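Ferritin light chain (Trichoplusia ni, PDB 1Z6O) forms, with heavy chains, the 24-subunit secreted shell that stores iron in soluble form, and probably helps nucleate the ferrihydrite core. Local coordinates at residues 28-31 and 32-36; 47-50 and 51-54; 119-122 and 123-126; 160-164 and 165-169. All coordinates share one frame; numbering follows the deposited sequence.

Interaction 1 of 4, residues 28-31 and 32-36; sequences YGEY and GSHGN
S33 N donates to E30 O at 2.9 Å, with an N-H...O angle of 158°, and this bond closes a tight reversal of the chain. The amide stands above the carbonyl plane of E30 and does not meet a lone pair. One residue further on, the side chains add a second, weaker tie. E30 CG lies anti to its own carbonyl carbon (chi1 -65°), and the extended chain carries the carboxylate over to the edge of the H34 imidazole, where NE2 makes a weak hydrogen bond of 3.2 Å to OE2. Carboxylate and ring planes are 65° apart, and CD of E30 sits in the plane of the ring. With Y31 and G32 at its corners, the reversal is a type II beta turn in the loop that leads into helix 37-61. G32 suits its place because a CB there would clash with Y31 O, 2.4 Å away. A second turn overlaps it: Y31 N bonds to Y28 O at 3.1 Å, with G29 and E30 both in the left-handed backbone region. The Y31 ring is buried against A38 and L41 of helix 37-61 and I159 of helix 157-190. Y28 has a cation-pi contact with R97 and meets the ring of F141 of a second light-chain subunit, while G29 N bonds to E138 of that same neighbour.

Interaction 2 of 4, residues 47-50 and 51-54; sequences LHLE and RSYD
R51 runs out from its helix past L47, in the first long helix of the ferritin four-helix bundle, where side chains three and four residues apart share one flank. Its CB lies 3.5 Å from L47 O, the carbonyl that also takes the R51 backbone N-H, and CG comes closer still, 3.3 Å from that same oxygen. A bend at chi2 (-56°) then turns the chain, and NE passes L47 CD1 at 4.2 Å, a loose van der Waals contact of a methyl with the guanidinium. At the tip the guanidinium divides its work: NH1 forms a salt bridge of 2.9 Å to D54 OD2, which lies at the guanidinium edge, in its plane, and NH2 bridges to E135 of helix 122-148. D54 has a second tie, because a water donates both to its OD1 and to E50 O, linking the carboxylate to the backbone one turn earlier. Were D54 a leucine, NH1 of R51 would probably lose its charged mate and the water its side-chain acceptor. On another flank, L49 CD1 rests beside Y53 CE1 at 4.2 Å, the two side chains running out in a common direction, and Y53 OH reaches S36 of a heavy chain. S52, its OG set between the backbone N and the carbonyl carbon (chi1 71°), donates that hydroxyl to L49 O at 2.7 Å.

Interaction 3 of 4, residues 119-122 and 123-126; sequences ENHE and LEAL
H121 N gives its hydrogen to E124 OE1 at 3.0 Å in a nearly straight bond (167°) that uses the anti lone pair of the carboxylate. H121 is the N-cap of helix 122-148, and E124 stands three residues on, so the bond supplies the backbone-to-side-chain half of a capping box. E124 can reach back because its CG lies anti to its carbonyl carbon (chi1 -74°) and the chain beyond is extended. This CG lies over one face of the H121 imidazole, modelled too close to trust the distance, with ring and carboxylate planes 21° apart, while L123 N lies at the ring edge. N120 CB packs alongside E124 CB, 3.7 Å away. The regular helix ladder starts behind this cap: A125 N donates to H121 O at 3.0 Å, nearly along the C=O direction, and L126 N to E122 O at 3.1 Å. Further out, N120 is held by T117 O through ND2 and by Y5 OH of a third light-chain subunit through OD1, and E122 forms a salt bridge with R69. E122, L123, A125 and L126 pack against F72, L75 and F76 of helix 70-96 and H181, L185 and I189 of helix 157-190.

Interaction 4 of 4, residues 160-164 and 165-169; sequences AQYLE and EEFIE. With CA (calcium ion), chain Z; FE (Fe (III) ion), chain Y.
Y162 carries CG anti to its backbone N (chi1 169°), while F167 keeps CG anti to its carbonyl carbon (chi1 -64°), and these settings bring the two rings together. They meet as an offset edge-to-face pair with centroids 5.5 Å apart and planes at 79°, the edge of F167 directed at the face of Y162. Y162 also packs against E166 CG, and its hydroxyl bonds to D89. With a valine in place of the Y162 ring, a gap would probably open beside the F167 edge and D89 would lose its hydroxyl partner. The backbone between is unusual: L163 O accepts from both F167 N at 3.0 Å and I168 N at 2.9 Å, which marks a wider pi-type turn in the helix. On another flank, Q161 OE1 binds the calcium ion at 2.5 Å and E164 OE1 is a second ligand, its OE2 held by H144. E165 OE2 binds the iron(III) ion at 2.2 Å. Q161 NE2 is tied to E169 of the second subunit. Q161 and E164 of the second and third light-chain subunits complete the calcium site, and E165 of both also binds the iron, consistent with the acidic metal-binding channel along ferritin threefold axes.

In the fold
Interactions 2 and 4 lie in mid-helix and are largely buried, whereas interaction 1 is a surface loop and interaction 3 a buried helix start at the other end of the bundle; the centres of interactions 1 and 3 lie about 41 Å apart. Interaction 2 on helix 37-61 and interaction 4 on helix 157-190 meet, H48 NE2 packing 3.7 Å from F167 CE2. Chemistry follows place: interaction 1 relies on turn bonds and a weak side-chain tie, interaction 2 on an ion pair and water, interaction 3 on a helix cap, and interaction 4 combines ring packing with metal binding. Interactions 1 and 4 both touch the second subunit, interactions 3 and 4 the third.

Interaction 1 of 4, residues 28-31 and 32-36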
loop_
_atom_site.group_PDB
_atom_site.type_symbol
_atom_site.label_atom_id
_atom_site.label_comp_id
_atom_site.label_asym_id
_atom_site.label_seq_id
_atom_site.Cartn_x
_atom_site.Cartn_y
_atom_site.Cartn_z
ATOM N N TYR A 28 -48.968 -27.849 -4.590
ATOM C CA TYR A 28 -49.562 -27.254 -5.792
ATOM C C TYR A 28 -49.310 -28.213 -6.952
ATOM O O TYR A 28 -48.500 -29.142 -6.830
ATOM C CB TYR A 28 -49.007 -25.843 -6.070
ATOM C CG TYR A 28 -47.533 -25.768 -6.394
ATOM C CD1 TYR A 28 -47.094 -25.716 -7.715
ATOM C CD2 TYR A 28 -46.579 -25.729 -5.374
ATOM C CE1 TYR A 28 -45.725 -25.621 -8.019
ATOM C CE2 TYR A 28 -45.219 -25.638 -5.657
ATOM C CZ TYR A 28 -44.800 -25.582 -6.978
ATOM O OH TYR A 28 -43.458 -25.480 -7.259
ATOM N N GLY A 29 -50.011 -28.009 -8.065
ATOM C CA GLY A 29 -49.870 -28.916 -9.194
ATOM C C GLY A 29 -50.315 -30.317 -8.769
ATOM O O GLY A 29 -49.902 -31.318 -9.345
ATOM N N GLU A 30 -51.161 -30.402 -7.753
ATOM C CA GLU A 30 -51.602 -31.718 -7.247
ATOM C C GLU A 30 -50.439 -32.675 -6.911
ATOM O O GLU A 30 -50.531 -33.902 -7.091
ATOM C CB GLU A 30 -52.538 -32.381 -8.257
ATOM C CG GLU A 30 -53.844 -31.621 -8.441
ATOM C CD GLU A 30 -54.766 -32.285 -9.437
ATOM O OE1 GLU A 30 -54.340 -32.483 -10.596
ATOM O OE2 GLU A 30 -55.914 -32.608 -9.060
ATOM N N TYR A 31 -49.341 -32.107 -6.424
ATOM C CA TYR A 31 -48.172 -32.901 -6.057
ATOM C C TYR A 31 -48.589 -33.940 -5.021
ATOM O O TYR A 31 -49.177 -33.598 -3.996
ATOM C CB TYR A 31 -47.102 -31.995 -5.440
ATOM C CG TYR A 31 -45.830 -32.715 -5.085
ATOM C CD1 TYR A 31 -44.889 -33.018 -6.063
ATOM C CD2 TYR A 31 -45.570 -33.098 -3.773
ATOM C CE1 TYR A 31 -43.718 -33.686 -5.748
ATOM C CE2 TYR A 31 -44.393 -33.773 -3.442
ATOM C CZ TYR A 31 -43.476 -34.061 -4.442
ATOM O OH TYR A 31 -42.323 -34.738 -4.137
ATOM N N GLY A 32 -48.283 -35.204 -5.280
ATOM C CA GLY A 32 -48.643 -36.241 -4.332
ATOM C C GLY A 32 -50.038 -36.831 -4.519
ATOM O O GLY A 32 -50.324 -37.891 -3.965
ATOM N N SER A 33 -50.898 -36.170 -5.297
ATOM C CA SER A 33 -52.271 -36.648 -5.527
ATOM C C SER A 33 -52.411 -37.653 -6.663
ATOM O O SER A 33 -53.181 -38.604 -6.563
ATOM C CB SER A 33 -53.209 -35.470 -5.810
ATOM O OG SER A 33 -53.241 -34.581 -4.710
ATOM N N HIS A 34 -51.687 -37.432 -7.752
ATOM C CA HIS A 34 -51.747 -38.338 -8.894
ATOM C C HIS A 34 -50.353 -38.892 -9.124
ATOM O O HIS A 34 -49.364 -38.218 -8.841
ATOM C CB HIS A 34 -52.193 -37.590 -10.159
ATOM C CG HIS A 34 -53.553 -36.978 -10.058
ATOM N ND1 HIS A 34 -54.713 -37.718 -10.157
ATOM C CD2 HIS A 34 -53.942 -35.696 -9.857
ATOM C CE1 HIS A 34 -55.756 -36.919 -10.022
ATOM N NE2 HIS A 34 -55.316 -35.687 -9.839
ATOM N N GLY A 35 -50.276 -40.117 -9.632
ATOM C CA GLY A 35 -48.984 -40.713 -9.917
ATOM C C GLY A 35 -48.132 -41.106 -8.725
ATOM O O GLY A 35 -48.554 -41.034 -7.572
ATOM N N ASN A 36 -46.901 -41.503 -9.019
ATOM C CA ASN A 36 -45.976 -41.956 -7.997
ATOM C C ASN A 36 -44.784 -41.036 -7.798
ATOM O O ASN A 36 -43.833 -41.420 -7.124
ATOM C CB ASN A 36 -45.438 -43.333 -8.378
ATOM C CG ASN A 36 -46.535 -44.359 -8.547
ATOM O OD1 ASN A 36 -47.391 -44.510 -7.679
ATOM N ND2 ASN A 36 -46.510 -45.076 -9.664
#

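Interaction 2 of 4, residues 47-50 and 51-54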
loop_
_atom_site.group_PDB
_atom_site.type_symbol
_atom_site.label_atom_id
_atom_site.label_comp_id
_atom_site.label_asym_id
_atom_site.label_seq_id
_atom_site.Cartn_x
_atom_site.Cartn_y
_atom_site.Cartn_z
ATOM N N LEU A 47 -32.575 -44.359 -1.183
ATOM C CA LEU A 47 -31.534 -45.044 -1.959
ATOM C C LEU A 47 -30.187 -44.330 -1.762
ATOM O O LEU A 47 -29.154 -44.981 -1.589
ATOM C CB LEU A 47 -31.903 -45.069 -3.451
ATOM C CG LEU A 47 -30.902 -45.733 -4.414
ATOM C CD1 LEU A 47 -30.651 -47.192 -4.012
ATOM C CD2 LEU A 47 -31.465 -45.663 -5.841
ATOM N N HIS A 48 -30.189 -42.997 -1.784
ATOM C CA HIS A 48 -28.935 -42.268 -1.579
ATOM C C HIS A 48 -28.401 -42.517 -0.174
ATOM O O HIS A 48 -27.199 -42.637 0.027
ATOM C CB HIS A 48 -29.114 -40.754 -1.776
ATOM C CG HIS A 48 -29.094 -40.323 -3.212
ATOM N ND1 HIS A 48 -30.211 -40.366 -4.020
ATOM C CD2 HIS A 48 -28.083 -39.858 -3.988
ATOM C CE1 HIS A 48 -29.889 -39.943 -5.233
ATOM N NE2 HIS A 48 -28.604 -39.630 -5.239
ATOM N N LEU A 49 -29.298 -42.582 0.802
ATOM C CA LEU A 49 -28.877 -42.804 2.186
ATOM C C LEU A 49 -28.179 -44.159 2.319
ATOM O O LEU A 49 -27.097 -44.266 2.905
ATOM C CB LEU A 49 -30.105 -42.744 3.109
ATOM C CG LEU A 49 -29.883 -43.048 4.596
ATOM C CD1 LEU A 49 -28.822 -42.097 5.183
ATOM C CD2 LEU A 49 -31.223 -42.887 5.332
ATOM N N GLU A 50 -28.801 -45.196 1.771
ATOM C CA GLU A 50 -28.229 -46.536 1.823
ATOM C C GLU A 50 -26.898 -46.577 1.085
ATOM O O GLU A 50 -25.921 -47.138 1.584
ATOM C CB GLU A 50 -29.198 -47.555 1.196
ATOM C CG GLU A 50 -30.520 -47.629 1.963
ATOM C CD GLU A 50 -31.616 -48.409 1.236
ATOM O OE1 GLU A 50 -31.563 -48.517 -0.014
ATOM O OE2 GLU A 50 -32.547 -48.890 1.924
ATOM N N ARG A 51 -26.848 -45.994 -0.107
ATOM C CA ARG A 51 -25.594 -46.010 -0.850
ATOM C C ARG A 51 -24.504 -45.195 -0.158
ATOM O O ARG A 51 -23.330 -45.562 -0.253
ATOM C CB ARG A 51 -25.781 -45.494 -2.285
ATOM C CG ARG A 51 -26.585 -46.425 -3.179
ATOM C CD ARG A 51 -25.976 -47.829 -3.249
ATOM N NE ARG A 51 -26.748 -48.674 -4.160
ATOM C CZ ARG A 51 -26.882 -49.990 -4.037
ATOM N NH1 ARG A 51 -26.294 -50.631 -3.033
ATOM N NH2 ARG A 51 -27.620 -50.663 -4.913
ATOM N N SER A 52 -24.863 -44.106 0.534
ATOM C CA SER A 52 -23.818 -43.326 1.198
ATOM C C SER A 52 -23.072 -44.212 2.188
ATOM O O SER A 52 -21.844 -44.158 2.270
ATOM C CB SER A 52 -24.370 -42.074 1.918
ATOM O OG SER A 52 -25.123 -42.393 3.076
ATOM N N TYR A 53 -23.802 -45.035 2.934
ATOM C CA TYR A 53 -23.148 -45.922 3.892
ATOM C C TYR A 53 -22.440 -47.105 3.211
ATOM O O TYR A 53 -21.414 -47.564 3.707
ATOM C CB TYR A 53 -24.151 -46.367 4.981
ATOM C CG TYR A 53 -24.253 -45.316 6.078
ATOM C CD1 TYR A 53 -25.405 -44.532 6.244
ATOM C CD2 TYR A 53 -23.171 -45.082 6.926
ATOM C CE1 TYR A 53 -25.466 -43.538 7.239
ATOM C CE2 TYR A 53 -23.220 -44.098 7.912
ATOM C CZ TYR A 53 -24.363 -43.336 8.066
ATOM O OH TYR A 53 -24.387 -42.393 9.067
ATOM N N ASP A 54 -22.947 -47.588 2.075
ATOM C CA ASP A 54 -22.241 -48.661 1.350
ATOM C C ASP A 54 -20.871 -48.115 0.897
ATOM O O ASP A 54 -19.839 -48.771 1.038
ATOM C CB ASP A 54 -22.990 -49.096 0.072
ATOM C CG ASP A 54 -24.257 -49.884 0.358
ATOM O OD1 ASP A 54 -24.329 -50.531 1.420
ATOM O OD2 ASP A 54 -25.176 -49.870 -0.494
HETATM O O HOH W 1 -26.087 -49.118 3.300
#

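Interaction 3 of 4, residues 119-122 and 123-126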
loop_
_atom_site.group_PDB
_atom_site.type_symbol
_atom_site.label_atom_id
_atom_site.label_comp_id
_atom_site.label_asym_id
_atom_site.label_seq_id
_atom_site.Cartn_x
_atom_site.Cartn_y
_atom_site.Cartn_z
ATOM N N GLU A 119 -15.800 -55.773 0.752
ATOM C CA GLU A 119 -14.507 -56.447 0.565
ATOM C C GLU A 119 -14.357 -56.906 -0.884
ATOM O O GLU A 119 -14.849 -57.966 -1.255
ATOM C CB GLU A 119 -14.388 -57.662 1.504
ATOM C CG GLU A 119 -14.642 -57.349 2.979
ATOM C CD GLU A 119 -16.118 -57.410 3.376
ATOM O OE1 GLU A 119 -16.990 -57.543 2.490
ATOM O OE2 GLU A 119 -16.411 -57.317 4.588
ATOM N N ASN A 120 -13.675 -56.112 -1.704
ATOM C CA ASN A 120 -13.504 -56.448 -3.121
ATOM C C ASN A 120 -12.110 -56.098 -3.588
ATOM O O ASN A 120 -11.452 -55.256 -2.987
ATOM C CB ASN A 120 -14.424 -55.604 -4.013
ATOM C CG ASN A 120 -15.893 -55.837 -3.768
ATOM O OD1 ASN A 120 -16.395 -56.950 -3.915
ATOM N ND2 ASN A 120 -16.605 -54.764 -3.419
ATOM N N HIS A 121 -11.669 -56.723 -4.677
ATOM C CA HIS A 121 -10.392 -56.339 -5.249
ATOM C C HIS A 121 -10.721 -55.058 -6.047
ATOM O O HIS A 121 -11.896 -54.711 -6.209
ATOM C CB HIS A 121 -9.791 -57.459 -6.124
ATOM C CG HIS A 121 -10.638 -57.890 -7.283
ATOM N ND1 HIS A 121 -11.060 -59.196 -7.440
ATOM C CD2 HIS A 121 -11.037 -57.232 -8.398
ATOM C CE1 HIS A 121 -11.675 -59.322 -8.602
ATOM N NE2 HIS A 121 -11.675 -58.145 -9.203
ATOM N N GLU A 122 -9.704 -54.352 -6.521
ATOM C CA GLU A 122 -9.903 -53.081 -7.213
ATOM C C GLU A 122 -10.873 -53.062 -8.390
ATOM O O GLU A 122 -11.743 -52.193 -8.456
ATOM C CB GLU A 122 -8.550 -52.511 -7.647
ATOM C CG GLU A 122 -7.642 -52.136 -6.479
ATOM C CD GLU A 122 -6.879 -53.329 -5.894
ATOM O OE1 GLU A 122 -7.131 -54.483 -6.308
ATOM O OE2 GLU A 122 -6.019 -53.103 -5.016
ATOM N N LEU A 123 -10.734 -53.996 -9.325
ATOM C CA LEU A 123 -11.643 -54.017 -10.474
ATOM C C LEU A 123 -13.085 -54.278 -10.025
ATOM O O LEU A 123 -14.016 -53.618 -10.492
ATOM C CB LEU A 123 -11.210 -55.076 -11.499
ATOM C CG LEU A 123 -12.157 -55.244 -12.702
ATOM C CD1 LEU A 123 -12.308 -53.921 -13.457
ATOM C CD2 LEU A 123 -11.605 -56.323 -13.636
ATOM N N GLU A 124 -13.277 -55.240 -9.129
ATOM C CA GLU A 124 -14.623 -55.539 -8.624
ATOM C C GLU A 124 -15.258 -54.315 -7.970
ATOM O O GLU A 124 -16.449 -54.053 -8.155
ATOM C CB GLU A 124 -14.605 -56.613 -7.531
ATOM C CG GLU A 124 -14.362 -58.028 -7.942
ATOM C CD GLU A 124 -14.385 -58.963 -6.726
ATOM O OE1 GLU A 124 -13.638 -58.705 -5.744
ATOM O OE2 GLU A 124 -15.156 -59.948 -6.749
ATOM N N ALA A 125 -14.477 -53.605 -7.160
ATOM C CA ALA A 125 -14.996 -52.429 -6.455
ATOM C C ALA A 125 -15.426 -51.333 -7.428
ATOM O O ALA A 125 -16.475 -50.718 -7.246
ATOM C CB ALA A 125 -13.937 -51.882 -5.469
ATOM N N LEU A 126 -14.613 -51.073 -8.450
ATOM C CA LEU A 126 -14.967 -50.052 -9.437
ATOM C C LEU A 126 -16.192 -50.484 -10.240
ATOM O O LEU A 126 -17.038 -49.655 -10.581
ATOM C CB LEU A 126 -13.802 -49.798 -10.398
ATOM C CG LEU A 126 -12.540 -49.148 -9.821
ATOM C CD1 LEU A 126 -11.441 -49.188 -10.877
ATOM C CD2 LEU A 126 -12.811 -47.732 -9.412
#

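Interaction 4 of 4, residues 160-164 and 165-169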
loop_
_atom_site.group_PDB
_atom_site.type_symbol
_atom_site.label_atom_id
_atom_site.label_comp_id
_atom_site.label_asym_id
_atom_site.label_seq_id
_atom_site.Cartn_x
_atom_site.Cartn_y
_atom_site.Cartn_z
ATOM N N ALA A 160 -39.060 -32.311 -12.534
ATOM C CA ALA A 160 -38.218 -32.622 -13.692
ATOM C C ALA A 160 -36.966 -31.734 -13.753
ATOM O O ALA A 160 -35.853 -32.231 -13.939
ATOM C CB ALA A 160 -39.028 -32.482 -14.991
ATOM N N GLN A 161 -37.143 -30.423 -13.591
ATOM C CA GLN A 161 -36.009 -29.494 -13.649
ATOM C C GLN A 161 -35.068 -29.720 -12.461
ATOM O O GLN A 161 -33.848 -29.611 -12.602
ATOM C CB GLN A 161 -36.509 -28.036 -13.671
ATOM C CG GLN A 161 -35.408 -26.984 -13.439
ATOM C CD GLN A 161 -34.513 -26.689 -14.657
ATOM O OE1 GLN A 161 -34.421 -27.467 -15.623
ATOM N NE2 GLN A 161 -33.830 -25.551 -14.597
ATOM N N TYR A 162 -35.631 -30.022 -11.292
ATOM C CA TYR A 162 -34.807 -30.304 -10.107
ATOM C C TYR A 162 -33.901 -31.515 -10.399
ATOM O O TYR A 162 -32.694 -31.483 -10.139
ATOM C CB TYR A 162 -35.711 -30.603 -8.902
ATOM C CG TYR A 162 -34.988 -31.155 -7.686
ATOM C CD1 TYR A 162 -33.974 -30.430 -7.056
ATOM C CD2 TYR A 162 -35.349 -32.385 -7.145
ATOM C CE1 TYR A 162 -33.334 -30.930 -5.901
ATOM C CE2 TYR A 162 -34.725 -32.887 -5.998
ATOM C CZ TYR A 162 -33.724 -32.157 -5.388
ATOM O OH TYR A 162 -33.118 -32.672 -4.265
ATOM N N LEU A 163 -34.474 -32.584 -10.950
ATOM C CA LEU A 163 -33.677 -33.767 -11.278
ATOM C C LEU A 163 -32.641 -33.448 -12.356
ATOM O O LEU A 163 -31.490 -33.874 -12.263
ATOM C CB LEU A 163 -34.577 -34.916 -11.758
ATOM C CG LEU A 163 -35.502 -35.509 -10.684
ATOM C CD1 LEU A 163 -36.515 -36.452 -11.342
ATOM C CD2 LEU A 163 -34.653 -36.254 -9.632
ATOM N N GLU A 164 -33.048 -32.701 -13.378
ATOM C CA GLU A 164 -32.140 -32.343 -14.465
ATOM C C GLU A 164 -30.927 -31.580 -13.960
ATOM O O GLU A 164 -29.793 -31.900 -14.305
ATOM C CB GLU A 164 -32.869 -31.486 -15.518
ATOM C CG GLU A 164 -33.870 -32.300 -16.356
ATOM C CD GLU A 164 -34.799 -31.445 -17.214
ATOM O OE1 GLU A 164 -34.602 -30.215 -17.312
ATOM O OE2 GLU A 164 -35.743 -32.015 -17.797
ATOM N N GLU A 165 -31.178 -30.577 -13.126
ATOM C CA GLU A 165 -30.121 -29.721 -12.603
ATOM C C GLU A 165 -29.244 -30.318 -11.504
ATOM O O GLU A 165 -28.023 -30.175 -11.522
ATOM C CB GLU A 165 -30.740 -28.434 -12.051
ATOM C CG GLU A 165 -31.396 -27.539 -13.086
ATOM C CD GLU A 165 -30.377 -26.719 -13.851
ATOM O OE1 GLU A 165 -29.300 -26.460 -13.277
ATOM O OE2 GLU A 165 -30.652 -26.321 -15.005
ATOM N N GLU A 166 -29.866 -30.984 -10.545
ATOM C CA GLU A 166 -29.125 -31.501 -9.402
ATOM C C GLU A 166 -28.624 -32.925 -9.476
ATOM O O GLU A 166 -27.772 -33.311 -8.683
ATOM C CB GLU A 166 -29.985 -31.349 -8.143
ATOM C CG GLU A 166 -30.415 -29.921 -7.876
ATOM C CD GLU A 166 -29.227 -28.986 -7.736
ATOM O OE1 GLU A 166 -28.318 -29.295 -6.932
ATOM O OE2 GLU A 166 -29.201 -27.946 -8.428
ATOM N N PHE A 167 -29.144 -33.716 -10.407
ATOM C CA PHE A 167 -28.723 -35.110 -10.487
ATOM C C PHE A 167 -28.253 -35.573 -11.855
ATOM O O PHE A 167 -27.135 -36.054 -12.020
ATOM C CB PHE A 167 -29.872 -36.030 -10.048
ATOM C CG PHE A 167 -30.273 -35.845 -8.609
ATOM C CD1 PHE A 167 -31.159 -34.829 -8.241
ATOM C CD2 PHE A 167 -29.691 -36.625 -7.613
ATOM C CE1 PHE A 167 -31.458 -34.587 -6.891
ATOM C CE2 PHE A 167 -29.978 -36.393 -6.261
ATOM C CZ PHE A 167 -30.864 -35.368 -5.902
ATOM N N ILE A 168 -29.136 -35.422 -12.829
ATOM C CA ILE A 168 -28.905 -35.900 -14.180
ATOM C C ILE A 168 -27.641 -35.421 -14.893
ATOM O O ILE A 168 -26.916 -36.235 -15.468
ATOM C CB ILE A 168 -30.188 -35.632 -15.007
ATOM C CG1 ILE A 168 -31.295 -36.564 -14.482
ATOM C CG2 ILE A 168 -29.941 -35.852 -16.507
ATOM C CD1 ILE A 168 -32.707 -36.246 -15.007
ATOM N N GLU A 169 -27.344 -34.128 -14.843
ATOM C CA GLU A 169 -26.142 -33.633 -15.519
ATOM C C GLU A 169 -24.885 -34.284 -14.971
ATOM O O GLU A 169 -24.047 -34.774 -15.727
ATOM C CB GLU A 169 -25.990 -32.122 -15.357
ATOM C CG GLU A 169 -27.180 -31.302 -15.772
ATOM C CD GLU A 169 -26.918 -29.803 -15.640
ATOM O OE1 GLU A 169 -26.357 -29.382 -14.601
ATOM O OE2 GLU A 169 -27.279 -29.046 -16.571
HETATM CA CA CA Z . -34.164 -28.132 -18.050
HETATM FE FE FE Y . -29.694 -24.486 -15.712
#